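Local coordinates for ferritin (Mycoplasma penetrans, PDB 7DIE), which oxidises and stores iron as a 24-subunit cage with atypical ferroxidase centres, taking up Fe2+ through its B-channels, at the interface of chains A and B. Sequence-based numbering; all coordinates share one arbitrary frame. Chains: chain A/B, Ferritin.

The interface of chains A and B. Residues chain A 69, 72-75; chain B 32, 35-36, 39.
At the two-fold dimer interface of the ferritin cage, the start of the long loop that follows helix 43-70 of chain A lies along the C-terminal part of helix 10-39 of chain B, A:Leu75 meeting B:His32 and B:Thr35, and A:Ile74 settling on the same helix face. The backbone of A:Leu75 is gripped at both its polar atoms. Its N gives a hydrogen bond to the hydroxyl OG1 of B:Thr35 at 3.0 Å, while its carbonyl O accepts one from the imidazole ND1 of B:His32 at 2.7 Å. The latter is nearly straight, 170° at the hydrogen, and the oxygen sits close to the ring plane, so the imidazole meets the carbonyl through its edge. CG2 of B:Val36, one helical turn on, lies over one face of that ring, toward its rim, and may help fix its rotation. B:Thr35 carries OG1 between its own backbone N and carbonyl carbon (chi1 67°), where the hydroxyl donates back to B:His32 O at 2.8 Å and still accepts from the loop. The other branch, methyl CG2, packs against CB of A:Leu75 and CG of A:Met69. A:Ile74 spreads two branches along that face of the helix: CG2 reaches CE1 of the B:His32 ring at 3.6 Å, and CD1, at the end of the other branch, lies over the backbone of B:Thr35 and B:Val36 and touches CB of B:Ala39. Further toward the helix end, that same alanine methyl faces the carbonyl of A:Asp72. A water bridges the two chains, 2.8 Å from A:Ser73 O and 2.9 Å from B:Thr35 O.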
loop_
_atom_site.group_PDB
_atom_site.type_symbol
_atom_site.label_atom_id
_atom_site.label_comp_id
_atom_site.label_asym_id
_atom_site.label_seq_id
_atom_site.Cartn_x
_atom_site.Cartn_y
_atom_site.Cartn_z
ATOM N N MET A 69 21.715 37.227 -19.134
ATOM C CA MET A 69 21.663 36.333 -20.291
ATOM C C MET A 69 20.326 36.430 -21.020
ATOM O O MET A 69 20.290 36.356 -22.255
ATOM C CB MET A 69 21.932 34.883 -19.859
ATOM C CG MET A 69 23.385 34.640 -19.391
ATOM S SD MET A 69 23.670 32.893 -18.993
ATOM C CE MET A 69 22.580 32.674 -17.624
ATOM N N ASP A 72 20.729 39.256 -23.249
ATOM C CA ASP A 72 21.946 39.213 -24.074
ATOM C C ASP A 72 22.990 40.238 -23.642
ATOM O O ASP A 72 23.763 40.718 -24.471
ATOM C CB ASP A 72 21.639 39.426 -25.565
ATOM C CG ASP A 72 20.892 38.261 -26.199
ATOM O OD1 ASP A 72 20.914 37.136 -25.651
ATOM O OD2 ASP A 72 20.280 38.482 -27.268
ATOM N N SER A 73 23.044 40.592 -22.363
ATOM C CA SER A 73 24.027 41.557 -21.888
ATOM C C SER A 73 25.172 40.869 -21.152
ATOM O O SER A 73 25.040 39.746 -20.657
ATOM C CB SER A 73 23.367 42.584 -20.975
ATOM O OG SER A 73 22.380 43.267 -21.714
ATOM N N ILE A 74 26.291 41.584 -21.043
ATOM C CA ILE A 74 27.566 41.009 -20.605
ATOM C C ILE A 74 27.825 41.372 -19.145
ATOM O O ILE A 74 27.807 42.553 -18.772
ATOM C CB ILE A 74 28.725 41.493 -21.499
ATOM C CG1 ILE A 74 28.487 41.116 -22.962
ATOM C CG2 ILE A 74 30.072 40.958 -20.997
ATOM C CD1 ILE A 74 28.229 39.665 -23.200
ATOM N N LEU A 75 28.091 40.356 -18.320
ATOM C CA LEU A 75 28.470 40.566 -16.926
ATOM C C LEU A 75 29.967 40.824 -16.819
ATOM O O LEU A 75 30.776 40.027 -17.293
ATOM C CB LEU A 75 28.104 39.341 -16.083
ATOM C CG LEU A 75 28.658 39.277 -14.660
ATOM C CD1 LEU A 75 28.045 40.394 -13.832
ATOM C CD2 LEU A 75 28.318 37.909 -14.037
ATOM N N HIS B 32 31.160 35.237 -16.423
ATOM C CA HIS B 32 31.374 36.183 -17.516
ATOM C C HIS B 32 31.250 35.495 -18.878
ATOM O O HIS B 32 30.542 35.974 -19.769
ATOM C CB HIS B 32 32.753 36.833 -17.371
ATOM C CG HIS B 32 33.171 37.628 -18.573
ATOM N ND1 HIS B 32 32.587 38.832 -18.911
ATOM C CD2 HIS B 32 34.124 37.396 -19.507
ATOM C CE1 HIS B 32 33.156 39.301 -20.012
ATOM N NE2 HIS B 32 34.093 38.450 -20.391
ATOM N N THR B 35 27.721 34.809 -20.082
ATOM C CA THR B 35 27.025 35.913 -20.739
ATOM C C THR B 35 27.605 36.191 -22.124
ATOM O O THR B 35 26.856 36.542 -23.043
ATOM C CB THR B 35 27.042 37.189 -19.866
ATOM O OG1 THR B 35 28.375 37.707 -19.735
ATOM C CG2 THR B 35 26.448 36.912 -18.463
ATOM N N VAL B 36 28.916 36.012 -22.314
ATOM C CA VAL B 36 29.494 36.202 -23.648
ATOM C C VAL B 36 28.969 35.144 -24.609
ATOM O O VAL B 36 28.572 35.451 -25.741
ATOM C CB VAL B 36 31.035 36.181 -23.591
ATOM C CG1 VAL B 36 31.616 36.279 -25.003
ATOM C CG2 VAL B 36 31.568 37.310 -22.706
ATOM N N ALA B 39 25.382 35.875 -25.607
ATOM C CA ALA B 39 25.294 36.983 -26.557
ATOM C C ALA B 39 25.808 36.605 -27.937
ATOM O O ALA B 39 25.404 37.229 -28.924
ATOM C CB ALA B 39 26.062 38.201 -26.035
HETATM O O HOH W 1 24.276 37.501 -22.224
#